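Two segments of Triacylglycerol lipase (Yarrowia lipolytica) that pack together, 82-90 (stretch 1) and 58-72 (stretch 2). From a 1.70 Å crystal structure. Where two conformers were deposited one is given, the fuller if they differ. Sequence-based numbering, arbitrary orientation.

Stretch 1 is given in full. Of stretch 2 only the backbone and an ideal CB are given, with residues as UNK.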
# COMPACT_ATOMS: atom_id res chain seq x y z
N TYR A 82 -2.16 -7.96 11.13
CA TYR A 82 -1.69 -6.80 10.30
C TYR A 82 -0.22 -6.98 9.91
O TYR A 82 0.54 -7.28 10.78
CB TYR A 82 -1.72 -5.57 11.16
CG TYR A 82 -3.08 -5.14 11.65
CD1 TYR A 82 -4.18 -5.27 10.83
CD2 TYR A 82 -3.18 -4.55 12.87
CE1 TYR A 82 -5.47 -4.84 11.32
CE2 TYR A 82 -4.49 -4.13 13.40
CZ TYR A 82 -5.56 -4.28 12.54
OH TYR A 82 -6.82 -3.91 12.96
N LEU A 83 0.07 -6.85 8.62
CA LEU A 83 1.46 -6.71 8.20
C LEU A 83 1.56 -5.24 7.63
O LEU A 83 0.83 -4.90 6.74
CB LEU A 83 1.74 -7.69 7.08
CG LEU A 83 3.18 -7.48 6.48
CD1 LEU A 83 4.25 -7.59 7.56
CD2 LEU A 83 3.36 -8.58 5.42
N VAL A 84 2.50 -4.47 8.21
CA VAL A 84 2.58 -3.06 7.83
C VAL A 84 4.03 -2.85 7.41
O VAL A 84 4.95 -3.31 8.10
CB VAL A 84 2.34 -2.22 9.04
CG1 VAL A 84 2.65 -0.68 8.76
CG2 VAL A 84 0.80 -2.34 9.49
N ILE A 85 4.15 -2.20 6.25
CA ILE A 85 5.51 -2.07 5.65
C ILE A 85 5.75 -0.60 5.28
O ILE A 85 4.84 0.14 4.92
CB ILE A 85 5.59 -2.84 4.40
CG1 ILE A 85 4.98 -4.31 4.56
CG2 ILE A 85 7.14 -3.04 4.05
CD1 ILE A 85 4.66 -4.99 3.18
N ARG A 86 7.03 -0.20 5.33
CA ARG A 86 7.41 1.14 4.91
C ARG A 86 8.77 0.94 4.21
O ARG A 86 9.37 -0.10 4.33
CB ARG A 86 7.58 2.08 6.15
CG ARG A 86 8.39 1.47 7.32
CD ARG A 86 9.21 2.34 8.23
NE ARG A 86 10.00 3.38 7.62
CZ ARG A 86 10.83 4.14 8.32
NH1 ARG A 86 10.98 3.95 9.63
NH2 ARG A 86 11.51 5.09 7.71
N GLY A 87 9.20 1.92 3.48
CA GLY A 87 10.65 1.99 3.06
C GLY A 87 11.53 2.33 4.21
O GLY A 87 11.23 3.21 5.04
N THR A 88 12.73 1.67 4.31
CA THR A 88 13.60 2.04 5.35
C THR A 88 14.28 3.44 5.17
O THR A 88 14.41 4.20 6.17
CB THR A 88 14.76 1.00 5.51
OG1 THR A 88 14.15 -0.30 5.72
CG2 THR A 88 15.62 1.36 6.78
N HIS A 89 14.69 3.71 3.94
CA HIS A 89 15.40 4.95 3.65
C HIS A 89 14.43 6.16 3.60
O HIS A 89 13.18 6.00 3.58
CB HIS A 89 16.28 4.74 2.41
CG HIS A 89 17.50 3.95 2.77
ND1 HIS A 89 18.60 4.54 3.36
CD2 HIS A 89 17.77 2.61 2.70
CE1 HIS A 89 19.49 3.60 3.65
NE2 HIS A 89 19.01 2.42 3.28
N SER A 90 15.01 7.35 3.74
CA SER A 90 14.21 8.57 3.72
C SER A 90 13.32 8.65 2.49
O SER A 90 13.66 8.26 1.35
CB SER A 90 15.15 9.82 3.82
OG SER A 90 15.67 10.16 2.53
N UNK A 58 8.91 -6.62 15.05
CA UNK A 58 9.26 -5.54 14.13
C UNK A 58 10.37 -6.10 13.18
O UNK A 58 11.06 -7.09 13.51
CB UNK A 58 9.73 -4.30 14.89
N UNK A 59 10.53 -5.50 12.02
CA UNK A 59 11.67 -5.81 11.18
C UNK A 59 12.26 -4.49 10.60
O UNK A 59 11.54 -3.49 10.40
CB UNK A 59 11.26 -6.77 10.06
N UNK A 60 13.58 -4.46 10.29
CA UNK A 60 14.16 -3.22 9.79
C UNK A 60 15.41 -3.68 9.02
O UNK A 60 16.21 -4.43 9.61
CB UNK A 60 14.48 -2.23 10.91
N UNK A 61 15.52 -3.31 7.75
CA UNK A 61 16.77 -3.56 6.99
C UNK A 61 17.14 -2.25 6.26
O UNK A 61 16.41 -1.75 5.46
CB UNK A 61 16.60 -4.71 6.00
N UNK A 62 18.35 -1.69 6.56
CA UNK A 62 18.73 -0.46 5.89
C UNK A 62 19.75 -0.67 4.76
O UNK A 62 20.29 0.29 4.23
CB UNK A 62 19.30 0.52 6.92
N UNK A 63 19.98 -1.91 4.35
CA UNK A 63 21.18 -2.19 3.49
C UNK A 63 21.14 -1.61 2.09
O UNK A 63 22.19 -1.13 1.57
CB UNK A 63 21.37 -3.70 3.36
N UNK A 64 19.95 -1.60 1.47
CA UNK A 64 19.75 -1.20 0.07
C UNK A 64 18.65 -0.18 0.06
O UNK A 64 17.83 -0.16 1.04
CB UNK A 64 19.41 -2.39 -0.83
N UNK A 65 18.66 0.63 -1.00
CA UNK A 65 17.76 1.77 -1.13
C UNK A 65 16.30 1.32 -1.18
O UNK A 65 15.42 2.04 -0.73
CB UNK A 65 18.11 2.58 -2.38
N UNK A 66 16.07 0.11 -1.66
CA UNK A 66 14.65 -0.40 -1.66
C UNK A 66 14.28 -1.37 -0.55
O UNK A 66 13.22 -2.05 -0.64
CB UNK A 66 14.37 -1.10 -2.99
N UNK A 67 15.07 -1.41 0.48
CA UNK A 67 14.79 -2.27 1.62
C UNK A 67 13.69 -1.65 2.52
O UNK A 67 13.39 -0.44 2.41
CB UNK A 67 16.07 -2.51 2.42
N UNK A 68 13.13 -2.50 3.37
CA UNK A 68 11.91 -2.16 4.08
C UNK A 68 12.04 -2.34 5.58
O UNK A 68 12.92 -3.07 6.11
CB UNK A 68 10.75 -3.01 3.56
N UNK A 69 11.10 -1.75 6.35
CA UNK A 69 11.03 -1.91 7.77
C UNK A 69 9.47 -2.01 8.02
O UNK A 69 8.70 -1.73 7.11
CB UNK A 69 11.72 -0.76 8.52
N UNK A 70 9.13 -2.37 9.23
CA UNK A 70 7.62 -2.50 9.45
C UNK A 70 7.41 -3.45 10.58
O UNK A 70 8.25 -3.69 11.46
CB UNK A 70 6.88 -3.00 8.21
N UNK A 71 6.13 -3.92 10.69
CA UNK A 71 5.85 -4.75 11.88
C UNK A 71 4.67 -5.69 11.55
O UNK A 71 3.95 -5.54 10.55
CB UNK A 71 5.53 -3.88 13.10
N UNK A 72 4.59 -6.71 12.38
CA UNK A 72 3.53 -7.69 12.29
C UNK A 72 2.81 -7.55 13.59
O UNK A 72 3.39 -7.63 14.70
CB UNK A 72 4.03 -9.11 12.04

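Stretch 1 runs as a strand from Tyr82 to Gly87 and then turns off through Thr88 and His89; stretch 2 lies against it through 68-72, antiparallel (157° between axes), while 58-60 forms the next strand out, 9.2 Å away.

Position 58 has nothing of stretch 1 within 5.5 Å of its ideal CB, so almost any residue suits; it is Glu58. At 59 the CB is equally remote and points sideways, and only a long side chain could reach Leu83 and Ile85. Phe59 does: CE2 lies 3.9 Å from Leu83 CD1, and Ile85 CG2 sits at the ring edge, 4.3 Å from CE1. Position 60 again needs length to touch stretch 1, and polar or apolar groups would serve. His60 brings CE1 to 3.5 Å from Thr88 CG2.

At 61 the CB points away, but the backbone O accepts a hydrogen bond from Thr88 OG1 at 2.7 Å, which any residue could provide. Asp61 turns its carboxylate to the residue at 63. Position 62 has phi -103° and its ideal CB 3.8 Å from Thr88 CG2, so a compact apolar residue fits. Pro62 also offers O to His89 NE2, a 2.7 Å hydrogen bond.

Positions 63 and 64 point away and leave the choice open. Arg63 makes a salt bridge to Asp61, NE to OD1 3.0 Å; Leu64 begins a type I turn ending at 67. At 65 the CB points away, 5.1 Å from His89 CD2, so a branched or long apolar chain could fold back. Ile65 places CD1 3.8 Å from His89 CB. Position 66 is out of reach, and Phe66 makes no contact here.

At 67 the backbone O takes Thr88 N at 2.9 Å and a nearly linear 178°. The sideways CB suits a small polar residue that could close the turn; Asp67 OD2 accepts from Leu64 N at 3.1 Å. Water 1 joins Asp67 O (2.7 Å) and Ile65 O (2.6 Å) to His89 N (2.9 Å).

At 68 the ideal CB is 3.6 Å from Ile85 CG2, favouring a beta-branched or other modest apolar residue; it is Val68. At 69, paired with Arg86 by backbone hydrogen bonds in both directions, the ideal CB stands 3.7 Å from Thr88 OG1: a small polar residue is apt. Ser69 OG donates to Thr88 OG1 at 2.8 Å, and that hydroxyl donates onward to Asp61 O.

Position 70 admits one answer. Phi/psi of 155/-165 would jam a CB against the preceding carbonyl, and the ideal CB would lie 2.0 Å from Val84 O. Gly70 lets its CA approach that oxygen to 3.1 Å.

Position 71 shares its sheet face with Val84, so a large apolar or aromatic chain could cover it. Tyr71 lays its ring over Val84 CB, 3.8 Å from centroid and 21° off the normal. At 72 the CB is 4.7 Å from Leu83 CD1, beside its bridge partner; aliphatic residues fit, and Leu72 is found.

Stretch 2 58-72: EFHDPRLIFDVSGYL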
# COMPACT_ATOMS: atom_id res chain seq x y z
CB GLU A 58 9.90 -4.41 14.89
CG GLU A 58 9.13 -3.74 15.96
CD GLU A 58 9.89 -2.50 16.45
OE1 GLU A 58 9.33 -1.78 17.30
OE2 GLU A 58 11.05 -2.24 16.00
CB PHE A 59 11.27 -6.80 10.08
CG PHE A 59 10.08 -6.35 9.21
CD1 PHE A 59 10.25 -5.72 7.97
CD2 PHE A 59 8.75 -6.61 9.65
CE1 PHE A 59 9.14 -5.33 7.15
CE2 PHE A 59 7.64 -6.17 8.85
CZ PHE A 59 7.83 -5.58 7.62
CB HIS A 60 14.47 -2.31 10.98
CG HIS A 60 15.55 -1.30 10.71
ND1 HIS A 60 15.31 -0.02 10.26
CD2 HIS A 60 16.91 -1.40 10.86
CE1 HIS A 60 16.46 0.61 10.07
NE2 HIS A 60 17.44 -0.20 10.44
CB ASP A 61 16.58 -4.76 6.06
CG ASP A 61 17.90 -5.26 5.46
OD1 ASP A 61 18.89 -4.50 5.53
OD2 ASP A 61 17.88 -6.35 4.88
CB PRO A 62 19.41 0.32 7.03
CG PRO A 62 20.14 -0.74 7.88
CD PRO A 62 19.19 -2.00 7.73
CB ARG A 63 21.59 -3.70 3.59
CG ARG A 63 22.28 -3.90 4.95
CD ARG A 63 22.56 -5.38 5.24
NE ARG A 63 21.32 -6.17 5.37
CZ ARG A 63 21.31 -7.47 5.66
NH1 ARG A 63 22.46 -8.12 5.86
NH2 ARG A 63 20.16 -8.12 5.74
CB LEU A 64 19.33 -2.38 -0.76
CG LEU A 64 20.38 -3.50 -0.71
CD1 LEU A 64 19.86 -4.80 -1.36
CD2 LEU A 64 21.70 -3.01 -1.40
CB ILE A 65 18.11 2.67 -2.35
CG1 ILE A 65 17.19 3.86 -2.38
CG2 ILE A 65 17.98 1.93 -3.68
CD1 ILE A 65 17.48 4.81 -1.21
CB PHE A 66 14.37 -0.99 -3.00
CG PHE A 66 14.17 0.04 -4.07
CD1 PHE A 66 12.94 0.70 -4.20
CD2 PHE A 66 15.19 0.34 -4.97
CE1 PHE A 66 12.76 1.63 -5.16
CE2 PHE A 66 14.99 1.27 -5.97
CZ PHE A 66 13.83 1.95 -6.06
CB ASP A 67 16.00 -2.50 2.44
CG ASP A 67 16.92 -3.61 1.86
OD1 ASP A 67 16.52 -4.33 0.90
OD2 ASP A 67 18.00 -3.76 2.44
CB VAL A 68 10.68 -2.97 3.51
CG1 VAL A 68 10.35 -2.64 2.09
CG2 VAL A 68 10.93 -4.46 3.74
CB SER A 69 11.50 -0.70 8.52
OG SER A 69 12.95 -0.52 8.29
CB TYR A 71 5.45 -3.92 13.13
CG TYR A 71 4.17 -3.05 12.90
CD1 TYR A 71 2.87 -3.54 13.27
CD2 TYR A 71 4.27 -1.75 12.46
CE1 TYR A 71 1.74 -2.75 13.07
CE2 TYR A 71 3.10 -0.93 12.25
CZ TYR A 71 1.87 -1.47 12.61
OH TYR A 71 0.75 -0.67 12.45
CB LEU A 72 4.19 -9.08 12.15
CG LEU A 72 3.28 -10.32 12.09
CD1 LEU A 72 2.24 -10.29 10.99
CD2 LEU A 72 4.21 -11.58 12.01
O HOH W 1 14.30 2.00 1.67
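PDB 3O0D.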